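Local coordinates for actin-related protein 8 (Homo sapiens, PDB 4FO0) that binds ATP with low basal ATPase activity, does not polymerize, and is a proposed core component of the INO80 chromatin remodeling complex, at residues A[41-46]-A[149-154]. Residues are numbered along the deposited sequence; the frame is centred on the assembly and turned at random.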
loop_
_atom_site.group_PDB
_atom_site.type_symbol
_atom_site.label_atom_id
_atom_site.label_comp_id
_atom_site.label_asym_id
_atom_site.label_seq_id
_atom_site.Cartn_x
_atom_site.Cartn_y
_atom_site.Cartn_z
ATOM N N PRO A 41 8.888 1.774 7.700
ATOM C CA PRO A 41 8.181 2.977 7.220
ATOM C C PRO A 41 9.090 3.665 6.231
ATOM O O PRO A 41 10.214 4.014 6.562
ATOM C CB PRO A 41 8.028 3.839 8.477
ATOM C CG PRO A 41 8.113 2.834 9.629
ATOM C CD PRO A 41 9.040 1.744 9.162
ATOM N N HIS A 42 8.621 3.832 5.010
ATOM C CA HIS A 42 9.480 4.310 3.949
ATOM C C HIS A 42 9.525 5.835 3.969
ATOM O O HIS A 42 8.924 6.513 3.121
ATOM C CB HIS A 42 8.938 3.791 2.633
ATOM C CG HIS A 42 9.893 3.932 1.507
ATOM N ND1 HIS A 42 9.731 4.870 0.513
ATOM C CD2 HIS A 42 11.039 3.274 1.229
ATOM C CE1 HIS A 42 10.735 4.774 -0.337
ATOM N NE2 HIS A 42 11.537 3.807 0.072
ATOM N N VAL A 43 10.229 6.365 4.963
ATOM C CA VAL A 43 10.183 7.785 5.294
ATOM C C VAL A 43 11.509 8.222 5.910
ATOM O O VAL A 43 12.243 7.407 6.479
ATOM C CB VAL A 43 9.060 8.072 6.304
ATOM C CG1 VAL A 43 9.310 7.289 7.590
ATOM C CG2 VAL A 43 8.931 9.592 6.588
ATOM N N ILE A 44 11.819 9.509 5.790
ATOM C CA ILE A 44 13.074 10.027 6.306
ATOM C C ILE A 44 12.887 11.436 6.862
ATOM O O ILE A 44 12.187 12.269 6.279
ATOM C CB ILE A 44 14.195 10.028 5.229
ATOM C CG1 ILE A 44 15.467 10.656 5.793
ATOM C CG2 ILE A 44 13.783 10.812 4.011
ATOM C CD1 ILE A 44 16.669 10.510 4.904
ATOM N N ALA A 45 13.498 11.689 8.009
ATOM C CA ALA A 45 13.519 13.033 8.577
ATOM C C ALA A 45 14.898 13.643 8.368
ATOM O O ALA A 45 15.919 13.031 8.685
ATOM C CB ALA A 45 13.173 13.002 10.058
ATOM N N ARG A 46 14.920 14.847 7.822
ATOM C CA ARG A 46 16.167 15.523 7.553
ATOM C C ARG A 46 16.219 16.785 8.375
ATOM O O ARG A 46 15.237 17.540 8.419
ATOM C CB ARG A 46 16.283 15.847 6.074
ATOM C CG ARG A 46 16.675 14.657 5.228
ATOM C CD ARG A 46 17.222 15.119 3.904
ATOM N NE ARG A 46 17.717 14.018 3.076
ATOM C CZ ARG A 46 18.886 13.412 3.241
ATOM N NH1 ARG A 46 19.693 13.771 4.233
ATOM N NH2 ARG A 46 19.237 12.434 2.419
ATOM N N TYR A 149 13.153 19.375 11.818
ATOM C CA TYR A 149 13.332 18.343 10.811
ATOM C C TYR A 149 12.216 18.418 9.800
ATOM O O TYR A 149 11.046 18.605 10.165
ATOM C CB TYR A 149 13.383 16.959 11.457
ATOM C CG TYR A 149 14.676 16.675 12.190
ATOM C CD1 TYR A 149 14.929 17.234 13.441
ATOM C CD2 TYR A 149 15.645 15.843 11.636
ATOM C CE1 TYR A 149 16.105 16.970 14.115
ATOM C CE2 TYR A 149 16.829 15.571 12.310
ATOM C CZ TYR A 149 17.055 16.145 13.548
ATOM O OH TYR A 149 18.230 15.886 14.220
ATOM N N ASN A 150 12.575 18.315 8.522
ATOM C CA ASN A 150 11.565 18.128 7.477
ATOM C C ASN A 150 11.304 16.643 7.298
ATOM O O ASN A 150 12.228 15.823 7.397
ATOM C CB ASN A 150 11.995 18.744 6.157
ATOM C CG ASN A 150 12.147 20.249 6.237
ATOM O OD1 ASN A 150 11.455 20.921 6.999
ATOM N ND2 ASN A 150 13.057 20.785 5.440
ATOM N N ILE A 151 10.044 16.298 7.062
ATOM C CA ILE A 151 9.654 14.907 6.876
ATOM C C ILE A 151 9.391 14.624 5.408
ATOM O O ILE A 151 8.610 15.331 4.761
ATOM C CB ILE A 151 8.402 14.576 7.688
ATOM C CG1 ILE A 151 8.633 14.918 9.159
ATOM C CG2 ILE A 151 8.012 13.111 7.507
ATOM C CD1 ILE A 151 9.735 14.128 9.801
ATOM N N HIS A 152 10.045 13.585 4.892
ATOM C CA HIS A 152 9.924 13.216 3.481
ATOM C C HIS A 152 9.537 11.758 3.276
ATOM O O HIS A 152 10.177 10.838 3.807
ATOM C CB HIS A 152 11.218 13.532 2.710
ATOM C CG HIS A 152 11.589 14.983 2.727
ATOM N ND1 HIS A 152 12.617 15.483 3.501
ATOM C CD2 HIS A 152 11.055 16.046 2.080
ATOM C CE1 HIS A 152 12.700 16.790 3.331
ATOM N NE2 HIS A 152 11.764 17.157 2.474
ATOM N N TRP A 153 8.470 11.567 2.510
ATOM C CA TRP A 153 8.095 10.264 2.001
ATOM C C TRP A 153 8.469 10.241 0.527
ATOM O O TRP A 153 7.789 10.852 -0.287
ATOM C CB TRP A 153 6.593 10.067 2.121
ATOM C CG TRP A 153 6.067 10.058 3.515
ATOM C CD1 TRP A 153 5.625 11.134 4.230
ATOM C CD2 TRP A 153 5.889 8.911 4.363
ATOM N NE1 TRP A 153 5.188 10.728 5.476
ATOM C CE2 TRP A 153 5.342 9.373 5.585
ATOM C CE3 TRP A 153 6.144 7.542 4.213
ATOM C CZ2 TRP A 153 5.041 8.513 6.644
ATOM C CZ3 TRP A 153 5.844 6.684 5.272
ATOM C CH2 TRP A 153 5.300 7.173 6.469
ATOM N N PRO A 154 9.557 9.545 0.178
ATOM C CA PRO A 154 10.096 9.517 -1.186
ATOM C C PRO A 154 9.110 8.942 -2.190
ATOM O O PRO A 154 9.268 9.130 -3.391
ATOM C CB PRO A 154 11.299 8.591 -1.062
ATOM C CG PRO A 154 11.688 8.669 0.369
ATOM C CD PRO A 154 10.405 8.806 1.122
#
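Y149 sets its ring against the backbone of R46, whose C lies 3.4 Å from CD2, while its hydroxyl is hydrogen-bonded to P132 O. N150 and R46 form a hydrogen-bonded antiparallel pair: R46 N to N150 O measures 2.9 Å at 166°, and the return bond from N150 N is more bent, at 145°. Next comes the non-hydrogen-bonded pair of I151 and A45, where CD1 of I151 touches A45 CB at 3.6 Å. H152 and I44 exchange both backbone bonds; H152 CB rests 4.0 Å from I44 CG2. Beyond the strand, W153 turns one ring face to V43: V43 CB stands 3.6 Å from the centroid of the W153 six-membered ring, 10° off its normal, a CH-pi contact. V43 CG2, anti to the backbone N, lies over the same indole. An alanine at W153 would probably leave V43 without this aromatic cover and open a gap near ATP-binding T25. P154 CB then approaches H42 CE1 at 3.9 Å, obliquely to the imidazole. Four backbone bonds thus join these strands in the actin-fold sheet, and apolar contacts extend the union toward the nucleotide site.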